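Cobalamin biosynthesis protein CobN (Mycobacterium tuberculosis, PDB 7C6O) is the large, catalytic subunit of cobaltochelatase, which inserts cobalt into the corrin ring during cobalamin biosynthesis. Local coordinates at residues A[1064-1067]-A[1073-1076]; A[1068-1073]-A[1120-1125]; A[887-892]-A[1060-1065]. One frame throughout, in Å; residues are numbered along the deposited sequence. Where two conformers were deposited one is given.

Contact 1: residues A[1064-1067]-A[1073-1076]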
# COMPACT_ATOMS: atom_id res chain seq x y z
N ARG A 1064 -1.83 13.10 -10.06
CA ARG A 1064 -1.27 14.36 -10.53
C ARG A 1064 -0.32 15.02 -9.54
O ARG A 1064 0.39 15.95 -9.92
CB ARG A 1064 -2.40 15.35 -10.87
CG ARG A 1064 -2.89 15.25 -12.30
CD ARG A 1064 -1.90 15.89 -13.27
NE ARG A 1064 -2.17 15.49 -14.65
CZ ARG A 1064 -1.36 14.74 -15.38
NH1 ARG A 1064 -0.21 14.31 -14.87
NH2 ARG A 1064 -1.69 14.43 -16.63
N GLU A 1065 -0.30 14.55 -8.29
CA GLU A 1065 0.54 15.16 -7.27
C GLU A 1065 2.03 15.04 -7.58
O GLU A 1065 2.82 15.86 -7.10
CB GLU A 1065 0.24 14.53 -5.90
CG GLU A 1065 -1.14 14.87 -5.34
CD GLU A 1065 -2.25 13.98 -5.87
OE1 GLU A 1065 -2.03 13.23 -6.85
OE2 GLU A 1065 -3.36 14.02 -5.30
N HIS A 1066 2.43 14.04 -8.36
CA HIS A 1066 3.81 13.89 -8.79
C HIS A 1066 3.81 13.43 -10.24
O HIS A 1066 2.78 13.03 -10.79
CB HIS A 1066 4.58 12.90 -7.91
CG HIS A 1066 4.11 11.49 -8.04
ND1 HIS A 1066 3.26 10.90 -7.14
CD2 HIS A 1066 4.38 10.55 -8.98
CE1 HIS A 1066 3.02 9.65 -7.51
NE2 HIS A 1066 3.69 9.41 -8.63
N ASP A 1067 4.99 13.47 -10.87
CA ASP A 1067 5.11 13.08 -12.27
C ASP A 1067 6.26 12.09 -12.43
O ASP A 1067 6.91 11.70 -11.46
CB ASP A 1067 5.29 14.31 -13.19
CG ASP A 1067 6.46 15.19 -12.79
OD1 ASP A 1067 7.59 14.68 -12.67
OD2 ASP A 1067 6.24 16.41 -12.61
N ASP A 1073 10.65 5.45 -9.20
CA ASP A 1073 10.02 4.18 -9.54
C ASP A 1073 9.65 4.10 -11.02
O ASP A 1073 9.64 3.01 -11.59
CB ASP A 1073 8.79 3.96 -8.66
CG ASP A 1073 9.16 3.65 -7.23
OD1 ASP A 1073 10.05 2.80 -7.01
OD2 ASP A 1073 8.56 4.26 -6.31
N TYR A 1074 9.35 5.24 -11.65
CA TYR A 1074 8.95 5.19 -13.05
C TYR A 1074 10.11 4.75 -13.94
O TYR A 1074 9.97 3.82 -14.73
CB TYR A 1074 8.38 6.55 -13.49
CG TYR A 1074 7.04 6.83 -12.84
CD1 TYR A 1074 5.87 6.30 -13.37
CD2 TYR A 1074 6.96 7.59 -11.68
CE1 TYR A 1074 4.65 6.54 -12.76
CE2 TYR A 1074 5.74 7.84 -11.07
CZ TYR A 1074 4.59 7.31 -11.62
OH TYR A 1074 3.38 7.55 -11.01
N PHE A 1075 11.27 5.39 -13.81
CA PHE A 1075 12.38 4.98 -14.68
C PHE A 1075 12.86 3.58 -14.32
O PHE A 1075 13.32 2.85 -15.20
CB PHE A 1075 13.52 6.01 -14.64
CG PHE A 1075 14.55 5.80 -13.55
CD1 PHE A 1075 15.59 4.90 -13.71
CD2 PHE A 1075 14.50 6.56 -12.39
CE1 PHE A 1075 16.54 4.72 -12.72
CE2 PHE A 1075 15.46 6.39 -11.40
CZ PHE A 1075 16.47 5.47 -11.56
N GLN A 1076 12.74 3.18 -13.05
CA GLN A 1076 13.17 1.84 -12.66
C GLN A 1076 12.33 0.77 -13.35
O GLN A 1076 12.87 -0.17 -13.95
CB GLN A 1076 13.08 1.67 -11.15
CG GLN A 1076 14.17 2.36 -10.37
CD GLN A 1076 14.32 1.77 -8.98
OE1 GLN A 1076 14.95 0.73 -8.81
NE2 GLN A 1076 13.74 2.43 -7.99
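His1066 and Tyr1074 meet through a single polar link: the imidazole NE2 of His1066 and the phenol OH of Tyr1074 lie 3.0 Å apart and share a hydrogen bond. Either atom could be the donor, and the bond is moderately bent at 147°. Each partner sits at the other ring's edge, near its plane, so the two rings touch rim to rim with neither stacked over the other. The planes are turned 50° against each other and the centroids are 5.7 Å apart. Beside the polar pair, CD2 of His1066 packs against CE2 of Tyr1074 at 3.7 Å, a carbon contact that continues the shared rim. A lesser touch comes from the backbone, where Asp1067 O approaches Tyr1074 CE2 at 4.1 Å.

The histidine reaches the tyrosine because its CG is tucked between the backbone N and the carbonyl carbon (chi1 68°), which turns the ring from the loop toward the helix that follows. Tyr1074, in the first turn of helix 1072-1089, points its phenol ring back toward that loop; Trp886 meets it edge-to-face and Tyr1153 of helix 1136-1157 also packs on it. The next loop residue, Asp1067, is anchored differently: its CB points away from the helix, and its carboxylate is held by Arg1122. The loop links strand 1056-1061 of the mixed sheet to helix 1072-1089, so the contact closes a strand-loop-helix connection.

A phenol suits this place because its ring can be packed among aromatics while its hydroxyl still serves a polar partner, and imidazole suits the loop because its nitrogen can serve as hydrogen-bond donor or acceptor, depending on its tautomer. The result is a directional hydrogen bond, its proton position not settled, that ties the loop to the start of the helix.

Contact 2: residues A[1068-1073]-A[1120-1125]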
# COMPACT_ATOMS: atom_id res chain seq x y z
N ILE A 1068 6.50 11.67 -13.68
CA ILE A 1068 7.46 10.60 -13.93
C ILE A 1068 8.90 11.01 -13.70
O ILE A 1068 9.78 10.15 -13.65
CB ILE A 1068 7.30 10.04 -15.36
CG1 ILE A 1068 7.61 11.12 -16.40
CG2 ILE A 1068 5.91 9.48 -15.56
CD1 ILE A 1068 7.80 10.57 -17.81
N ALA A 1069 9.16 12.31 -13.56
CA ALA A 1069 10.48 12.81 -13.18
C ALA A 1069 10.54 13.18 -11.70
O ALA A 1069 11.55 13.74 -11.26
CB ALA A 1069 10.86 14.01 -14.05
N ASP A 1070 9.49 12.87 -10.94
CA ASP A 1070 9.41 13.14 -9.51
C ASP A 1070 9.69 11.93 -8.64
O ASP A 1070 9.93 12.09 -7.44
CB ASP A 1070 8.02 13.67 -9.14
CG ASP A 1070 7.92 15.17 -9.24
OD1 ASP A 1070 8.98 15.83 -9.12
OD2 ASP A 1070 6.80 15.68 -9.44
N SER A 1071 9.63 10.73 -9.20
CA SER A 1071 9.84 9.51 -8.44
C SER A 1071 10.74 8.56 -9.21
O SER A 1071 10.60 8.43 -10.43
CB SER A 1071 8.51 8.80 -8.12
OG SER A 1071 8.75 7.55 -7.49
N ASP A 1072 11.65 7.91 -8.50
CA ASP A 1072 12.57 6.97 -9.12
C ASP A 1072 11.86 5.74 -9.67
O ASP A 1072 12.43 5.04 -10.52
CB ASP A 1072 13.63 6.53 -8.11
CG ASP A 1072 13.01 6.02 -6.82
OD1 ASP A 1072 12.54 6.86 -6.01
OD2 ASP A 1072 12.96 4.79 -6.64
N ASP A 1073 10.65 5.45 -9.20
CA ASP A 1073 10.02 4.18 -9.54
C ASP A 1073 9.65 4.10 -11.02
O ASP A 1073 9.64 3.01 -11.59
CB ASP A 1073 8.79 3.96 -8.66
CG ASP A 1073 9.16 3.65 -7.23
OD1 ASP A 1073 10.05 2.80 -7.01
OD2 ASP A 1073 8.56 4.26 -6.31
N ARG A 1120 8.65 20.84 -19.70
CA ARG A 1120 8.23 22.23 -19.88
C ARG A 1120 7.19 22.66 -18.85
O ARG A 1120 7.24 23.79 -18.36
CB ARG A 1120 7.69 22.43 -21.29
CG ARG A 1120 8.73 22.28 -22.39
CD ARG A 1120 8.24 22.97 -23.64
NE ARG A 1120 9.04 22.66 -24.82
CZ ARG A 1120 10.03 23.41 -25.28
NH1 ARG A 1120 10.37 24.53 -24.65
NH2 ARG A 1120 10.68 23.04 -26.38
N ALA A 1121 6.24 21.78 -18.51
CA ALA A 1121 5.18 22.18 -17.59
C ALA A 1121 5.65 22.24 -16.14
O ALA A 1121 5.01 22.94 -15.33
CB ALA A 1121 3.99 21.22 -17.70
N ARG A 1122 6.73 21.56 -15.78
CA ARG A 1122 7.13 21.49 -14.38
C ARG A 1122 8.62 21.72 -14.19
O ARG A 1122 9.02 22.61 -13.44
CB ARG A 1122 6.70 20.15 -13.78
CG ARG A 1122 6.58 20.14 -12.26
CD ARG A 1122 7.87 19.70 -11.59
NE ARG A 1122 8.20 18.31 -11.90
CZ ARG A 1122 9.37 17.74 -11.62
NH1 ARG A 1122 10.33 18.45 -11.03
NH2 ARG A 1122 9.59 16.47 -11.94
N VAL A 1123 9.45 20.92 -14.87
CA VAL A 1123 10.88 20.85 -14.55
C VAL A 1123 11.54 22.22 -14.65
O VAL A 1123 12.23 22.66 -13.73
CB VAL A 1123 11.58 19.82 -15.45
CG1 VAL A 1123 13.09 19.85 -15.22
CG2 VAL A 1123 11.04 18.42 -15.19
N VAL A 1124 11.33 22.92 -15.76
CA VAL A 1124 11.91 24.24 -15.96
C VAL A 1124 10.83 25.33 -15.96
O VAL A 1124 11.06 26.43 -16.46
CB VAL A 1124 12.77 24.31 -17.23
CG1 VAL A 1124 13.98 23.39 -17.09
CG2 VAL A 1124 11.95 23.94 -18.45
N ASN A 1125 9.66 25.02 -15.43
CA ASN A 1125 8.61 26.02 -15.27
C ASN A 1125 9.02 27.00 -14.17
O ASN A 1125 9.21 26.58 -13.02
CB ASN A 1125 7.29 25.33 -14.92
CG ASN A 1125 6.11 26.28 -14.95
OD1 ASN A 1125 6.23 27.47 -14.69
ND2 ASN A 1125 4.93 25.74 -15.28
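Arg1122 reaches from the end of helix 1111-1123 to the turn at Ala1069 and Asp1070, and its NH2 is the atom that does most of the work. Asp1070 OD1 lies 3.0 Å from Arg1122 NH2, but over one face of the guanidinium; no N-H points at it, and this salt bridge rests on charge alone. The carboxylate and guanidinium planes are only 23° apart, so the two groups lie nearly flat against each other. At the guanidinium edge, Arg1122 NH2 donates a weak, bent hydrogen bond to Ala1069 O at 3.4 Å (141°). The small CB of Ala1069 lets the guanidinium come close, at 3.5 Å from Arg1122 NH2.

The main partner is Asp1067, whose two oxygens grip the arginine in a two-point salt bridge: OD1 of Asp1067 lies 2.8 Å from NH2 of Arg1122, and OD2 meets NE. NH1 donates to Thr1146 OG1. Asp1070 is likewise shared: its OD2 pairs with Arg698 and accepts from Asp1067 N. Two acidic residues thus face one buried arginine, whose positive charge probably makes their close approach tolerable. On the guanidinium face opposite Asp1070, Val1123 CG2 lies over its centre. The arginine chain bends at chi2 (-93°) and chi3, folding its head back over this neighbour.

Ser1071, the N-cap of helix 1072-1089, accepts a weak bond from Asp1073 N. Asn1125 caps helix 1126-1132 through OD1, which accepts from Arg1127 N; separately, its ND2 reaches back to Ala1121 O at 2.8 Å and also bonds Ala620 O.

The turn leading into helix 1072-1089 is thereby pinned to the C-terminal end of helix 1111-1123. Helix 1136-1157 touches both segments, with Leu1150 against Ala1069 and Thr1146 against Val1123, and helix 1162-1174 adds Leu1168 beside Val1123.

Contact 3: residues A[887-892]-A[1060-1065]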
# COMPACT_ATOMS: atom_id res chain seq x y z
N GLY A 887 0.99 -1.82 -6.54
CA GLY A 887 -0.10 -1.92 -5.58
C GLY A 887 -0.70 -0.57 -5.23
O GLY A 887 -1.92 -0.45 -5.09
N THR A 888 0.14 0.46 -5.10
CA THR A 888 -0.37 1.78 -4.77
C THR A 888 -1.29 2.30 -5.87
O THR A 888 -2.27 2.99 -5.58
CB THR A 888 0.79 2.75 -4.51
OG1 THR A 888 0.29 3.93 -3.87
CG2 THR A 888 1.51 3.14 -5.80
N SER A 889 -1.03 1.92 -7.13
CA SER A 889 -1.90 2.32 -8.22
C SER A 889 -3.25 1.62 -8.14
O SER A 889 -4.30 2.25 -8.36
CB SER A 889 -1.24 2.01 -9.56
OG SER A 889 0.01 2.67 -9.68
N ALA A 890 -3.26 0.33 -7.82
CA ALA A 890 -4.52 -0.38 -7.66
C ALA A 890 -5.34 0.22 -6.52
O ALA A 890 -6.57 0.23 -6.58
CB ALA A 890 -4.27 -1.87 -7.41
N MET A 891 -4.67 0.73 -5.48
CA MET A 891 -5.40 1.33 -4.37
C MET A 891 -5.89 2.74 -4.70
O MET A 891 -6.92 3.16 -4.16
CB MET A 891 -4.51 1.36 -3.13
CG MET A 891 -4.14 -0.01 -2.61
SD MET A 891 -2.97 0.08 -1.24
CE MET A 891 -3.03 -1.61 -0.64
N ARG A 892 -5.18 3.47 -5.57
CA ARG A 892 -5.63 4.80 -5.97
C ARG A 892 -6.83 4.74 -6.91
O ARG A 892 -7.68 5.64 -6.89
CB ARG A 892 -4.50 5.56 -6.66
CG ARG A 892 -3.31 5.97 -5.81
CD ARG A 892 -2.33 6.80 -6.66
NE ARG A 892 -1.12 7.17 -5.95
CZ ARG A 892 0.11 6.93 -6.39
NH1 ARG A 892 0.30 6.34 -7.57
NH2 ARG A 892 1.16 7.31 -5.67
N ASN A 1060 1.33 3.48 -16.52
CA ASN A 1060 0.23 4.41 -16.38
C ASN A 1060 0.52 5.43 -15.29
O ASN A 1060 1.09 5.09 -14.25
CB ASN A 1060 -1.08 3.67 -16.10
CG ASN A 1060 -1.50 2.78 -17.26
OD1 ASN A 1060 -1.28 3.12 -18.42
ND2 ASN A 1060 -2.11 1.64 -16.95
N THR A 1061 0.16 6.68 -15.55
CA THR A 1061 0.28 7.78 -14.59
C THR A 1061 -1.13 8.10 -14.12
O THR A 1061 -1.94 8.65 -14.88
CB THR A 1061 0.94 9.00 -15.22
OG1 THR A 1061 0.17 9.44 -16.35
CG2 THR A 1061 2.35 8.66 -15.67
N ASP A 1062 -1.43 7.77 -12.87
CA ASP A 1062 -2.78 7.85 -12.34
C ASP A 1062 -2.98 8.95 -11.31
O ASP A 1062 -4.12 9.16 -10.86
CB ASP A 1062 -3.17 6.50 -11.72
CG ASP A 1062 -2.04 5.87 -10.93
OD1 ASP A 1062 -1.15 6.61 -10.45
OD2 ASP A 1062 -2.02 4.63 -10.81
N THR A 1063 -1.92 9.64 -10.91
CA THR A 1063 -2.05 10.69 -9.90
C THR A 1063 -1.28 11.92 -10.37
O THR A 1063 -0.25 11.81 -11.04
CB THR A 1063 -1.55 10.20 -8.52
OG1 THR A 1063 -2.44 10.68 -7.49
CG2 THR A 1063 -0.14 10.68 -8.22
N ARG A 1064 -1.83 13.10 -10.06
CA ARG A 1064 -1.27 14.36 -10.53
C ARG A 1064 -0.32 15.02 -9.54
O ARG A 1064 0.39 15.95 -9.92
CB ARG A 1064 -2.40 15.35 -10.87
CG ARG A 1064 -2.89 15.25 -12.30
CD ARG A 1064 -1.90 15.89 -13.27
NE ARG A 1064 -2.17 15.49 -14.65
CZ ARG A 1064 -1.36 14.74 -15.38
NH1 ARG A 1064 -0.21 14.31 -14.87
NH2 ARG A 1064 -1.69 14.43 -16.63
N GLU A 1065 -0.30 14.55 -8.29
CA GLU A 1065 0.54 15.16 -7.27
C GLU A 1065 2.03 15.04 -7.58
O GLU A 1065 2.82 15.86 -7.10
CB GLU A 1065 0.24 14.53 -5.90
CG GLU A 1065 -1.14 14.87 -5.34
CD GLU A 1065 -2.25 13.98 -5.87
OE1 GLU A 1065 -2.03 13.23 -6.85
OE2 GLU A 1065 -3.36 14.02 -5.30
O HOH W 1 1.52 5.14 -10.87
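Asp1062, in the conformer described, holds its CG between the backbone N and the carbonyl carbon (chi1 41°), which swings the carboxylate toward Ser889 and Arg892. In turn, Arg892 sets CG anti to its carbonyl carbon and stays extended from CG to NE, long enough to span from helix to loop. The setting is an alpha/beta arrangement: helix 887-893 follows strand 880-885, and the loop bearing Asp1062 leaves the adjacent parallel strand 1056-1061 of the same mixed sheet.

Arg892 NH1 and Asp1062 OD1 form a salt bridge at 3.2 Å, with a weak, bent hydrogen bond (132°) and the guanidinium and carboxylate planes 72° apart. The arginine's other nitrogens are claimed too: NE by Asn593 O and NH2 by Asp594. Threonines sandwich the guanidinium, Thr888 OG1 over the centre of one face and Thr1063 CG2 over that of the opposite. Thr1063 OG1 donates to Glu1065 OE1, leaving its methyl for this packing. The Ser889 hydroxyl, on its short stem, sits close against Asp1062 OD2 in a weak, unsettled hydrogen bond, since its proton has another acceptor within reach. A water bonds Ser889 OG and donates weakly to Asn1060 O and, at 3.1 Å, to Asp1062 OD1.

Contact 3 brings in helix 887-893, which follows strand 880-885 far earlier in the chain, and sets it against the end of the neighbouring strand 1056-1061 and its exit loop. Contact 1 comes next, where that loop turns back on helix 1072-1089, and contact 2 ties the start of this helix to helix 1111-1123. Centres of contacts 1 and 2 are about 8 Å apart, of 1 and 3 about 9 Å, and of 2 and 3 about 16 Å, so contact 1 lies between the others. It shares Asp1073 with contact 2, and Arg1064 and Glu1065 with contact 3. All three border one strand-loop-helix connection of the mixed sheet within the CobN/magnesium chelatase family region.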